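Local coordinates for type III effector HopU1 (Pseudomonas syringae pv. tomato, PDB 3U0J), which acts as an ADP-ribosyltransferase that a plant-pathogenic bacterium uses as a type III effector, probably transferring ADP-ribose from NAD+ to arginine side chains of target proteins, at residues L63-L68 and I95-A100; P89-A94 and I148-S153; R165-R170 and A219-L224; M198-I203 and E240-P245. One frame throughout, in Å; residues are numbered along the deposited sequence.

Contact 1 of 4, residues L63-L68 and I95-A100; sequences LSIDDL and IYMHTA
Leu68 meets the ring of Tyr96 over one face: its CD2 methyl sits 3.8 Å from the ring centroid, 14° off the normal, in a CH-pi contact displaced toward the CD1 side of the ring. The other methyl of the same leucine, CD1, touches both Tyr96 CD1 and Met97 CG, each at 3.8 Å. Leu63 arrives at the far end of the tyrosine, its CD1 being 3.5 Å from Tyr96 OH. The first torsions set this up, with Tyr96 CG anti to its backbone N (chi1 -174°) and Leu68 CG beside its own. The contact joins the first turn of helix 65-71 to the last turns of helix 89-99 by apolar packing, with no hydrogen bond between the two segments. Ser64, the N-cap residue, and Asp67 form a capping box that starts the first helix: Ser64 N donates to Asp67 OD2 at 3.0 Å, while the return bond from Asp67 N to Ser64 OG is weak. On the other helix Tyr96 O accepts from both N and OG1 of Thr99. Helix 41-52 packs against Ile65 and Met97 through Ala51.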
loop_
_atom_site.group_PDB
_atom_site.type_symbol
_atom_site.label_atom_id
_atom_site.label_comp_id
_atom_site.label_asym_id
_atom_site.label_seq_id
_atom_site.Cartn_x
_atom_site.Cartn_y
_atom_site.Cartn_z
ATOM N N LEU A 63 11.676 -0.183 15.223
ATOM C CA LEU A 63 10.574 -0.273 16.162
ATOM C C LEU A 63 9.942 -1.639 16.109
ATOM O O LEU A 63 9.469 -2.045 15.047
ATOM C CB LEU A 63 9.502 0.742 15.803
ATOM C CG LEU A 63 9.899 2.190 16.061
ATOM C CD1 LEU A 63 8.726 3.112 15.755
ATOM C CD2 LEU A 63 10.365 2.357 17.500
ATOM N N SER A 64 9.903 -2.338 17.245
ATOM C CA SER A 64 9.257 -3.644 17.298
ATOM C C SER A 64 7.741 -3.510 17.404
ATOM O O SER A 64 7.194 -2.414 17.558
ATOM C CB SER A 64 9.776 -4.461 18.474
ATOM O OG SER A 64 9.460 -3.828 19.703
ATOM N N ILE A 65 7.053 -4.632 17.313
ATOM C CA ILE A 65 5.618 -4.574 17.397
ATOM C C ILE A 65 5.228 -3.986 18.754
ATOM O O ILE A 65 4.256 -3.252 18.854
ATOM C CB ILE A 65 4.968 -5.958 17.141
ATOM C CG1 ILE A 65 3.442 -5.844 17.069
ATOM C CG2 ILE A 65 5.368 -6.949 18.213
ATOM C CD1 ILE A 65 2.932 -4.743 16.146
ATOM N N ASP A 66 5.991 -4.290 19.798
ATOM C CA ASP A 66 5.676 -3.736 21.111
ATOM C C ASP A 66 5.862 -2.220 21.076
ATOM O O ASP A 66 4.977 -1.473 21.473
ATOM C CB ASP A 66 6.525 -4.367 22.213
ATOM C CG ASP A 66 6.141 -5.808 22.499
ATOM O OD1 ASP A 66 5.003 -6.199 22.155
ATOM O OD2 ASP A 66 6.976 -6.549 23.072
ATOM N N ASP A 67 7.006 -1.760 20.584
ATOM C CA ASP A 67 7.187 -0.333 20.370
ATOM C C ASP A 67 6.035 0.284 19.564
ATOM O O ASP A 67 5.601 1.402 19.842
ATOM C CB ASP A 67 8.506 -0.063 19.654
ATOM C CG ASP A 67 9.703 -0.529 20.440
ATOM O OD1 ASP A 67 9.648 -0.495 21.696
ATOM O OD2 ASP A 67 10.707 -0.918 19.789
ATOM N N LEU A 68 5.545 -0.419 18.553
ATOM C CA LEU A 68 4.468 0.146 17.749
ATOM C C LEU A 68 3.151 0.136 18.503
ATOM O O LEU A 68 2.414 1.133 18.502
ATOM C CB LEU A 68 4.315 -0.595 16.432
ATOM C CG LEU A 68 5.471 -0.327 15.482
ATOM C CD1 LEU A 68 5.301 -1.177 14.245
ATOM C CD2 LEU A 68 5.560 1.161 15.150
ATOM N N ILE A 95 -0.318 -0.735 8.957
ATOM C CA ILE A 95 -0.022 0.289 7.960
ATOM C C ILE A 95 1.444 0.708 8.068
ATOM O O ILE A 95 2.173 0.728 7.077
ATOM C CB ILE A 95 -0.865 1.530 8.147
ATOM C CG1 ILE A 95 -2.318 1.262 7.794
ATOM C CG2 ILE A 95 -0.314 2.655 7.303
ATOM C CD1 ILE A 95 -3.215 2.377 8.261
ATOM N N TYR A 96 1.868 1.046 9.279
ATOM C CA TYR A 96 3.250 1.450 9.514
ATOM C C TYR A 96 4.223 0.432 8.922
ATOM O O TYR A 96 5.075 0.786 8.111
ATOM C CB TYR A 96 3.516 1.621 11.011
ATOM C CG TYR A 96 4.888 2.171 11.346
ATOM C CD1 TYR A 96 5.994 1.337 11.415
ATOM C CD2 TYR A 96 5.071 3.521 11.621
ATOM C CE1 TYR A 96 7.258 1.835 11.735
ATOM C CE2 TYR A 96 6.317 4.031 11.945
ATOM C CZ TYR A 96 7.411 3.193 12.000
ATOM O OH TYR A 96 8.665 3.703 12.312
ATOM N N MET A 97 4.079 -0.831 9.320
ATOM C CA MET A 97 5.016 -1.875 8.922
ATOM C C MET A 97 5.012 -2.072 7.416
ATOM O O MET A 97 6.043 -2.392 6.828
ATOM C CB MET A 97 4.710 -3.192 9.624
ATOM C CG MET A 97 5.087 -3.189 11.087
ATOM S SD MET A 97 4.606 -4.701 11.929
ATOM C CE MET A 97 6.034 -4.829 12.974
ATOM N N HIS A 98 3.867 -1.850 6.785
ATOM C CA HIS A 98 3.789 -1.973 5.330
ATOM C C HIS A 98 4.469 -0.811 4.580
ATOM O O HIS A 98 4.924 -0.992 3.445
ATOM C CB HIS A 98 2.337 -2.105 4.894
ATOM C CG HIS A 98 2.162 -2.688 3.529
ATOM N ND1 HIS A 98 2.152 -4.045 3.298
ATOM C CD2 HIS A 98 1.967 -2.098 2.323
ATOM C CE1 HIS A 98 1.968 -4.269 2.006
ATOM N NE2 HIS A 98 1.844 -3.105 1.395
ATOM N N THR A 99 4.538 0.370 5.199
ATOM C CA THR A 99 5.118 1.542 4.544
ATOM C C THR A 99 6.609 1.659 4.830
ATOM O O THR A 99 7.281 2.579 4.346
ATOM C CB THR A 99 4.455 2.851 5.015
ATOM O OG1 THR A 99 4.690 3.049 6.420
ATOM C CG2 THR A 99 2.977 2.838 4.730
ATOM N N ALA A 100 7.117 0.726 5.628
ATOM C CA ALA A 100 8.496 0.785 6.086
ATOM C C ALA A 100 9.396 -0.108 5.262
ATOM O O ALA A 100 8.940 -0.941 4.490
ATOM C CB ALA A 100 8.589 0.394 7.558
#

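Contact 2 of 4, residues P89-A94 and I148-S153; sequences PEECSA and IKMLSS
Helices 89-99 and 145-162 cross here nearly at right angles, their short segments inclined at 102° with axes 8.3 Å apart at closest approach. Met150 fills the crossing. Its CB lies 3.9 Å from Ala94 CB, where a small residue lets the backbones come close, and its CG passes 3.6 Å from Glu90 O. With CG anti to the backbone N (chi1 -150°), a bend at chi2 brings Met150 SD alongside helix 89-99, 3.8 Å from Glu91 CG. Beside Met150, in the helical part of the fold, runs a polar link: Ser153 OG donates to Glu91 OE2 at 2.5 Å, meeting the oxygen from above the carboxylate plane. The serine reaches it with OG anti to its own N. That oxygen is shared, since Arg157 NE makes a salt bridge to it and Ser39 OG also bonds it, while Glu91 OE1 accepts from Tyr88 N. With these partners the buried carboxylate is probably kept ionised. Ser153 OG in turn accepts from Ser39 N, so the N-terminal chain is drawn into the same network. Phe47 of helix 41-52 borders both Ala94 and Met150.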
loop_
_atom_site.group_PDB
_atom_site.type_symbol
_atom_site.label_atom_id
_atom_site.label_comp_id
_atom_site.label_asym_id
_atom_site.label_seq_id
_atom_site.Cartn_x
_atom_site.Cartn_y
_atom_site.Cartn_z
ATOM N N PRO A 89 -4.717 -0.278 17.331
ATOM C CA PRO A 89 -3.258 -0.169 17.258
ATOM C C PRO A 89 -2.661 -1.226 16.330
ATOM O O PRO A 89 -1.681 -0.974 15.626
ATOM C CB PRO A 89 -2.822 -0.423 18.691
ATOM C CG PRO A 89 -3.968 0.024 19.509
ATOM C CD PRO A 89 -5.196 -0.328 18.722
ATOM N N GLU A 90 -3.253 -2.409 16.326
ATOM C CA GLU A 90 -2.791 -3.456 15.431
ATOM C C GLU A 90 -2.930 -2.984 13.977
ATOM O O GLU A 90 -2.110 -3.322 13.128
ATOM C CB GLU A 90 -3.542 -4.778 15.689
ATOM C CG GLU A 90 -3.262 -5.410 17.063
ATOM C CD GLU A 90 -4.121 -4.848 18.226
ATOM O OE1 GLU A 90 -4.790 -3.800 18.069
ATOM O OE2 GLU A 90 -4.125 -5.470 19.312
ATOM N N GLU A 91 -3.945 -2.175 13.698
ATOM C CA GLU A 91 -4.161 -1.692 12.341
ATOM C C GLU A 91 -3.180 -0.585 11.992
ATOM O O GLU A 91 -2.572 -0.580 10.914
ATOM C CB GLU A 91 -5.609 -1.247 12.147
ATOM C CG GLU A 91 -6.538 -2.413 11.909
ATOM C CD GLU A 91 -7.941 -2.209 12.450
ATOM O OE1 GLU A 91 -8.170 -1.220 13.184
ATOM O OE2 GLU A 91 -8.823 -3.038 12.129
ATOM N N CYS A 92 -2.998 0.349 12.911
ATOM C CA CYS A 92 -1.975 1.367 12.690
ATOM C C CYS A 92 -0.643 0.700 12.393
ATOM O O CYS A 92 0.031 1.057 11.435
ATOM C CB CYS A 92 -1.853 2.289 13.895
ATOM S SG CYS A 92 -3.322 3.271 14.131
ATOM N N SER A 93 -0.292 -0.287 13.214
ATOM C CA SER A 93 0.975 -1.009 13.084
ATOM C C SER A 93 1.112 -1.701 11.726
ATOM O O SER A 93 2.192 -1.719 11.134
ATOM C CB SER A 93 1.134 -2.036 14.217
ATOM O OG SER A 93 1.057 -1.410 15.483
ATOM N N ALA A 94 0.020 -2.283 11.242
ATOM C CA ALA A 94 0.046 -2.946 9.960
ATOM C C ALA A 94 0.327 -1.894 8.880
ATOM O O ALA A 94 1.148 -2.114 7.992
ATOM C CB ALA A 94 -1.240 -3.658 9.711
ATOM N N ILE A 148 -2.231 -9.353 5.783
ATOM C CA ILE A 148 -3.050 -8.918 4.670
ATOM C C ILE A 148 -4.386 -8.470 5.222
ATOM O O ILE A 148 -4.907 -7.418 4.844
ATOM C CB ILE A 148 -3.238 -10.022 3.623
ATOM C CG1 ILE A 148 -1.911 -10.272 2.898
ATOM C CG2 ILE A 148 -4.291 -9.612 2.644
ATOM C CD1 ILE A 148 -1.880 -11.508 2.035
ATOM N N LYS A 149 -4.909 -9.261 6.154
ATOM C CA LYS A 149 -6.220 -8.997 6.707
ATOM C C LYS A 149 -6.168 -7.740 7.547
ATOM O O LYS A 149 -7.045 -6.895 7.446
ATOM C CB LYS A 149 -6.758 -10.196 7.506
ATOM C CG LYS A 149 -6.840 -11.500 6.705
ATOM C CD LYS A 149 -7.785 -12.511 7.350
ATOM C CE LYS A 149 -7.415 -12.816 8.811
ATOM N NZ LYS A 149 -8.436 -13.672 9.502
ATOM N N MET A 150 -5.129 -7.594 8.360
ATOM C CA MET A 150 -5.059 -6.439 9.236
ATOM C C MET A 150 -4.997 -5.165 8.409
ATOM O O MET A 150 -5.703 -4.202 8.713
ATOM C CB MET A 150 -3.889 -6.535 10.216
ATOM C CG MET A 150 -4.142 -5.816 11.559
ATOM S SD MET A 150 -5.739 -6.115 12.371
ATOM C CE MET A 150 -5.751 -4.654 13.318
ATOM N N LEU A 151 -4.187 -5.164 7.347
ATOM C CA LEU A 151 -4.043 -3.969 6.508
ATOM C C LEU A 151 -5.366 -3.649 5.816
ATOM O O LEU A 151 -5.797 -2.490 5.773
ATOM C CB LEU A 151 -2.951 -4.154 5.460
ATOM C CG LEU A 151 -2.003 -2.979 5.186
ATOM C CD1 LEU A 151 -1.578 -2.952 3.738
ATOM C CD2 LEU A 151 -2.576 -1.645 5.577
ATOM N N SER A 152 -6.019 -4.675 5.277
ATOM C CA SER A 152 -7.316 -4.463 4.667
ATOM C C SER A 152 -8.270 -3.806 5.661
ATOM O O SER A 152 -8.890 -2.799 5.357
ATOM C CB SER A 152 -7.897 -5.775 4.160
ATOM O OG SER A 152 -7.136 -6.299 3.092
ATOM N N SER A 153 -8.371 -4.370 6.856
ATOM C CA SER A 153 -9.247 -3.797 7.872
ATOM C C SER A 153 -8.880 -2.345 8.142
ATOM O O SER A 153 -9.753 -1.492 8.231
ATOM C CB SER A 153 -9.192 -4.602 9.173
ATOM O OG SER A 153 -10.062 -4.059 10.155
#

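Contact 3 of 4, residues R165-R170 and A219-L224; sequences RGTVYR and AFQISL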
loop_
_atom_site.group_PDB
_atom_site.type_symbol
_atom_site.label_atom_id
_atom_site.label_comp_id
_atom_site.label_asym_id
_atom_site.label_seq_id
_atom_site.Cartn_x
_atom_site.Cartn_y
_atom_site.Cartn_z
ATOM N N ARG A 165 -11.045 11.301 -1.981
ATOM C CA ARG A 165 -11.415 11.363 -3.371
ATOM C C ARG A 165 -10.608 12.519 -3.948
ATOM O O ARG A 165 -10.348 13.506 -3.266
ATOM C CB ARG A 165 -12.930 11.542 -3.525
ATOM C CG ARG A 165 -13.425 12.972 -3.471
ATOM C CD ARG A 165 -14.936 13.029 -3.256
ATOM N NE ARG A 165 -15.273 13.088 -1.835
ATOM C CZ ARG A 165 -15.801 14.147 -1.221
ATOM N NH1 ARG A 165 -16.082 15.254 -1.903
ATOM N NH2 ARG A 165 -16.057 14.092 0.081
ATOM N N GLY A 166 -10.147 12.372 -5.181
ATOM C CA GLY A 166 -9.264 13.374 -5.747
ATOM C C GLY A 166 -8.104 12.788 -6.519
ATOM O O GLY A 166 -8.073 11.599 -6.812
ATOM N N THR A 167 -7.139 13.634 -6.843
ATOM C CA THR A 167 -6.029 13.235 -7.691
ATOM C C THR A 167 -4.804 12.874 -6.863
ATOM O O THR A 167 -4.430 13.595 -5.941
ATOM C CB THR A 167 -5.676 14.346 -8.718
ATOM O OG1 THR A 167 -6.746 14.478 -9.664
ATOM C CG2 THR A 167 -4.394 14.010 -9.458
ATOM N N VAL A 168 -4.201 11.738 -7.193
ATOM C CA VAL A 168 -2.964 11.308 -6.577
ATOM C C VAL A 168 -2.082 10.862 -7.714
ATOM O O VAL A 168 -2.554 10.763 -8.853
ATOM C CB VAL A 168 -3.170 10.117 -5.660
ATOM C CG1 VAL A 168 -4.020 10.507 -4.474
ATOM C CG2 VAL A 168 -3.807 8.967 -6.426
ATOM N N TYR A 169 -0.814 10.582 -7.399
ATOM C CA TYR A 169 0.200 10.296 -8.401
ATOM C C TYR A 169 1.029 9.075 -8.019
ATOM O O TYR A 169 1.124 8.723 -6.844
ATOM C CB TYR A 169 1.121 11.505 -8.588
ATOM C CG TYR A 169 0.393 12.783 -8.959
ATOM C CD1 TYR A 169 0.141 13.115 -10.295
ATOM C CD2 TYR A 169 -0.043 13.662 -7.971
ATOM C CE1 TYR A 169 -0.531 14.271 -10.623
ATOM C CE2 TYR A 169 -0.710 14.828 -8.291
ATOM C CZ TYR A 169 -0.954 15.127 -9.613
ATOM O OH TYR A 169 -1.615 16.296 -9.897
ATOM N N ARG A 170 1.623 8.443 -9.033
ATOM C CA ARG A 170 2.453 7.250 -8.898
ATOM C C ARG A 170 3.587 7.402 -9.871
ATOM O O ARG A 170 3.371 7.804 -11.012
ATOM C CB ARG A 170 1.699 6.013 -9.364
ATOM C CG ARG A 170 1.057 5.201 -8.296
ATOM C CD ARG A 170 1.999 4.158 -7.758
ATOM N NE ARG A 170 1.998 2.916 -8.524
ATOM C CZ ARG A 170 2.744 1.864 -8.190
ATOM N NH1 ARG A 170 3.533 1.930 -7.097
ATOM N NH2 ARG A 170 2.706 0.759 -8.947
ATOM N N ALA A 219 4.706 7.830 -15.431
ATOM C CA ALA A 219 3.903 8.529 -14.429
ATOM C C ALA A 219 2.445 8.129 -14.524
ATOM O O ALA A 219 1.907 7.966 -15.618
ATOM C CB ALA A 219 4.038 10.043 -14.573
ATOM N N PHE A 220 1.805 7.985 -13.374
ATOM C CA PHE A 220 0.384 7.705 -13.331
ATOM C C PHE A 220 -0.331 8.850 -12.654
ATOM O O PHE A 220 -0.019 9.208 -11.516
ATOM C CB PHE A 220 0.113 6.424 -12.555
ATOM C CG PHE A 220 0.516 5.185 -13.278
ATOM C CD1 PHE A 220 -0.354 4.554 -14.132
ATOM C CD2 PHE A 220 1.774 4.641 -13.103
ATOM C CE1 PHE A 220 0.020 3.393 -14.805
ATOM C CE2 PHE A 220 2.144 3.474 -13.774
ATOM C CZ PHE A 220 1.257 2.854 -14.622
ATOM N N GLN A 221 -1.293 9.435 -13.353
ATOM C CA GLN A 221 -2.105 10.461 -12.746
ATOM C C GLN A 221 -3.458 9.860 -12.520
ATOM O O GLN A 221 -4.207 9.626 -13.463
ATOM C CB GLN A 221 -2.221 11.663 -13.650
ATOM C CG GLN A 221 -3.128 12.724 -13.089
ATOM C CD GLN A 221 -3.250 13.884 -14.030
ATOM O OE1 GLN A 221 -2.245 14.498 -14.408
ATOM N NE2 GLN A 221 -4.480 14.194 -14.426
ATOM N N ILE A 222 -3.757 9.592 -11.258
ATOM C CA ILE A 222 -4.922 8.809 -10.883
ATOM C C ILE A 222 -5.930 9.684 -10.164
ATOM O O ILE A 222 -5.581 10.435 -9.247
ATOM C CB ILE A 222 -4.496 7.698 -9.934
ATOM C CG1 ILE A 222 -3.257 7.005 -10.487
ATOM C CG2 ILE A 222 -5.624 6.742 -9.689
ATOM C CD1 ILE A 222 -2.720 5.927 -9.591
ATOM N N SER A 223 -7.179 9.617 -10.594
ATOM C CA SER A 223 -8.230 10.262 -9.837
ATOM C C SER A 223 -9.060 9.176 -9.161
ATOM O O SER A 223 -9.538 8.231 -9.804
ATOM C CB SER A 223 -9.084 11.167 -10.718
ATOM O OG SER A 223 -9.880 10.401 -11.592
ATOM N N LEU A 224 -9.200 9.311 -7.847
ATOM C CA LEU A 224 -9.791 8.277 -7.031
ATOM C C LEU A 224 -11.171 8.698 -6.598
ATOM O O LEU A 224 -11.399 9.861 -6.230
ATOM C CB LEU A 224 -8.932 8.058 -5.787
ATOM C CG LEU A 224 -7.489 7.627 -6.046
ATOM C CD1 LEU A 224 -6.638 7.860 -4.818
ATOM C CD2 LEU A 224 -7.443 6.163 -6.470
HETATM O O HOH W 1 -6.954 13.277 -12.483
#
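Ile222 O is held twice by the opposite strand. Val168 N donates to it at 2.8 Å, with an N-H...O angle of 167° and nearly along the C=O axis, and Thr167 CA adds a CA-H...O contact at 3.2 Å. Along the ladder three antiparallel hydrogen-bonded pairs, Gly166 with Leu224, Val168 with Ile222 and Arg170 with Phe220, each exchange two backbone bonds. The strands 167-172 and 218-224 are thus neighbours in the five-stranded mixed sheet of the ADP-ribosyltransferase fold. On the face carrying Val168, Arg170, Phe220, Ile222 and Leu224, Val168 CG2 touches Leu224 CD1 at 3.4 Å and Ile222 CB at 3.8 Å. Arg170 lays its CB 3.6 Å from Phe220 CB, and its chain, bent at chi2 and chi3, runs beside Ile222. Thr200 closes over Val168, Arg170 and Ile222 from the neighbouring strand 199-201. The face of Thr167, Tyr169, Gln221 and Ser223 is more polar. There Tyr169 CE1 lies 3.9 Å from Gln221 CG, ring and amide planes 79° apart, and a water joins Thr167 OG1 to Gln221 NE2, from which it accepts. The chain turns a corner at Gly166 (phi 138°), where a CB would jam against the preceding carbonyl. The chemistry implies a backbone-fixed pair with a mainly apolar face, Arg170 at one end, and a more polar, partly hydrated face.

Contact 4 of 4, residues M198-I203 and E240-P245; sequences MSTTRI and EEIMLP
Thr200 reaches Ile242 O with both its backbone N, at 3.0 Å and nearly along the C=O axis, and its hydroxyl OG1, at 2.8 Å and from above the carbonyl plane; the hydroxyl gets there from the crowded position between N and carbonyl carbon (chi1 72°). Thr200 O takes Ile242 N at 3.0 Å in return, completing the antiparallel pair of strands 199-201 and 241-243. Beyond them Met198 O accepts from Leu244 N at 2.9 Å and, at the other end, Glu240 O from Arg202 N at 3.3 Å. A water accepts from Met198 N at 2.7 Å. Thr201 OG1 takes Ile203 N in an ST turn and also bonds Glu239 O. The Arg202 guanidinium, with Ile242 CD1 over one face, has its salt bridge to Asp229 through NH2; its NE lies 3.8 Å from Glu240 OE1, a long charge contact with the oxygen well out of plane. Ser199 OG makes a weak bond of 3.3 Å to Glu241 OE2, while Glu241 OE1 is bonded to Ser234 OG and lies close to Glu239 OE1. The Glu-x-Glu motif, Glu239 to Glu241, leads into strand 241-243 opposite the Ser-Thr-Thr strand; with Arg170 on adjacent strand 167-172 this is consistent with the R-S-E class and, as in relatives, with arginine as acceptor. Crowding of two carboxylates would probably raise the proton affinity of one, and the weak serine bond may help orient Glu241.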
loop_
_atom_site.group_PDB
_atom_site.type_symbol
_atom_site.label_atom_id
_atom_site.label_comp_id
_atom_site.label_asym_id
_atom_site.label_seq_id
_atom_site.Cartn_x
_atom_site.Cartn_y
_atom_site.Cartn_z
ATOM N N MET A 198 -2.188 -0.732 -3.773
ATOM C CA MET A 198 -1.548 0.372 -4.486
ATOM C C MET A 198 -1.210 1.541 -3.580
ATOM O O MET A 198 -1.995 1.945 -2.706
ATOM C CB MET A 198 -2.363 0.876 -5.665
ATOM C CG MET A 198 -1.469 1.580 -6.689
ATOM S SD MET A 198 -2.351 2.422 -7.999
ATOM C CE MET A 198 -2.889 1.048 -8.987
ATOM N N SER A 199 -0.021 2.081 -3.786
ATOM C CA SER A 199 0.465 3.169 -2.966
ATOM C C SER A 199 0.646 4.366 -3.860
ATOM O O SER A 199 1.232 4.263 -4.935
ATOM C CB SER A 199 1.795 2.787 -2.330
ATOM O OG SER A 199 2.358 3.895 -1.665
ATOM N N THR A 200 0.137 5.504 -3.430
ATOM C CA THR A 200 0.131 6.681 -4.285
ATOM C C THR A 200 0.441 7.911 -3.446
ATOM O O THR A 200 0.414 7.843 -2.218
ATOM C CB THR A 200 -1.249 6.857 -4.967
ATOM O OG1 THR A 200 -2.220 7.296 -3.999
ATOM C CG2 THR A 200 -1.718 5.540 -5.615
ATOM N N THR A 201 0.732 9.035 -4.088
ATOM C CA THR A 201 1.020 10.238 -3.316
ATOM C C THR A 201 0.228 11.431 -3.821
ATOM O O THR A 201 0.008 11.567 -5.013
ATOM C CB THR A 201 2.517 10.571 -3.318
ATOM O OG1 THR A 201 2.735 11.748 -2.541
ATOM C CG2 THR A 201 2.968 10.842 -4.705
ATOM N N ARG A 202 -0.208 12.287 -2.905
ATOM C CA ARG A 202 -0.887 13.521 -3.289
ATOM C C ARG A 202 0.045 14.541 -3.961
ATOM O O ARG A 202 -0.402 15.410 -4.712
ATOM C CB ARG A 202 -1.524 14.160 -2.069
ATOM C CG ARG A 202 -2.905 13.657 -1.764
ATOM C CD ARG A 202 -3.441 14.343 -0.513
ATOM N NE ARG A 202 -2.893 13.710 0.678
ATOM C CZ ARG A 202 -3.504 13.694 1.859
ATOM N NH1 ARG A 202 -4.685 14.298 1.997
ATOM N NH2 ARG A 202 -2.937 13.069 2.892
ATOM N N ILE A 203 1.338 14.427 -3.687
ATOM C CA ILE A 203 2.303 15.409 -4.139
ATOM C C ILE A 203 2.999 14.989 -5.440
ATOM O O ILE A 203 3.790 14.032 -5.459
ATOM C CB ILE A 203 3.363 15.642 -3.052
ATOM C CG1 ILE A 203 2.702 15.744 -1.667
ATOM C CG2 ILE A 203 4.183 16.873 -3.366
ATOM C CD1 ILE A 203 3.684 15.500 -0.489
ATOM N N GLU A 240 2.888 11.836 2.294
ATOM C CA GLU A 240 1.478 12.170 2.047
ATOM C C GLU A 240 0.730 11.138 1.212
ATOM O O GLU A 240 0.001 11.504 0.281
ATOM C CB GLU A 240 1.332 13.540 1.381
ATOM C CG GLU A 240 1.583 14.732 2.294
ATOM C CD GLU A 240 1.012 16.045 1.728
ATOM O OE1 GLU A 240 0.150 15.992 0.811
ATOM O OE2 GLU A 240 1.417 17.133 2.215
ATOM N N GLU A 241 0.881 9.862 1.556
ATOM C CA GLU A 241 0.325 8.795 0.740
ATOM C C GLU A 241 -1.152 8.408 0.959
ATOM O O GLU A 241 -1.700 8.494 2.050
ATOM C CB GLU A 241 1.221 7.565 0.778
ATOM C CG GLU A 241 1.690 7.206 2.132
ATOM C CD GLU A 241 2.876 6.252 2.092
ATOM O OE1 GLU A 241 3.842 6.533 2.856
ATOM O OE2 GLU A 241 2.836 5.245 1.305
ATOM N N ILE A 242 -1.774 7.999 -0.139
ATOM C CA ILE A 242 -3.095 7.419 -0.157
ATOM C C ILE A 242 -2.898 5.975 -0.628
ATOM O O ILE A 242 -2.179 5.749 -1.608
ATOM C CB ILE A 242 -3.950 8.156 -1.178
ATOM C CG1 ILE A 242 -4.005 9.647 -0.854
ATOM C CG2 ILE A 242 -5.323 7.562 -1.235
ATOM C CD1 ILE A 242 -4.497 9.934 0.529
ATOM N N MET A 243 -3.498 5.004 0.073
ATOM C CA MET A 243 -3.318 3.574 -0.240
ATOM C C MET A 243 -4.664 2.994 -0.680
ATOM O O MET A 243 -5.708 3.403 -0.162
ATOM C CB MET A 243 -2.755 2.820 0.983
ATOM C CG MET A 243 -2.417 1.316 0.784
ATOM S SD MET A 243 -1.590 0.487 2.189
ATOM C CE MET A 243 0.063 1.131 2.061
ATOM N N LEU A 244 -4.659 2.083 -1.657
ATOM C CA LEU A 244 -5.907 1.465 -2.122
ATOM C C LEU A 244 -6.035 0.042 -1.625
ATOM O O LEU A 244 -5.037 -0.628 -1.435
ATOM C CB LEU A 244 -5.980 1.436 -3.647
ATOM C CG LEU A 244 -6.229 2.742 -4.403
ATOM C CD1 LEU A 244 -7.049 3.655 -3.550
ATOM C CD2 LEU A 244 -4.927 3.407 -4.705
ATOM N N PRO A 245 -7.268 -0.440 -1.435
ATOM C CA PRO A 245 -7.499 -1.844 -1.069
ATOM C C PRO A 245 -7.052 -2.793 -2.181
ATOM O O PRO A 245 -7.004 -2.367 -3.329
ATOM C CB PRO A 245 -9.025 -1.927 -0.937
ATOM C CG PRO A 245 -9.499 -0.515 -0.806
ATOM C CD PRO A 245 -8.529 0.309 -1.580
HETATM O O HOH W 2 -4.645 -1.558 -4.684
#

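From the N terminus, contact 1 closes a largely helical loop of 26 residues between 63-68 and 95-100. Contact 2 opens at 89-94, within that loop, and closes at 148-153, so the two cross and share helix 89-99; they tie the N-terminal helices to helix 145-162. Both are complete before contact 3 opens at 165-170. Contact 4 starts at 198-203, inside the loop of contact 3, and ends at 240-245 beyond it: these cross as well. They join the five-stranded sheet to the small sheet holding 199-201, touching where Tyr169 N probably bonds Thr201 O. Met243 bridges the halves, packing on Leu151 of contact 2 and His98 of contact 1.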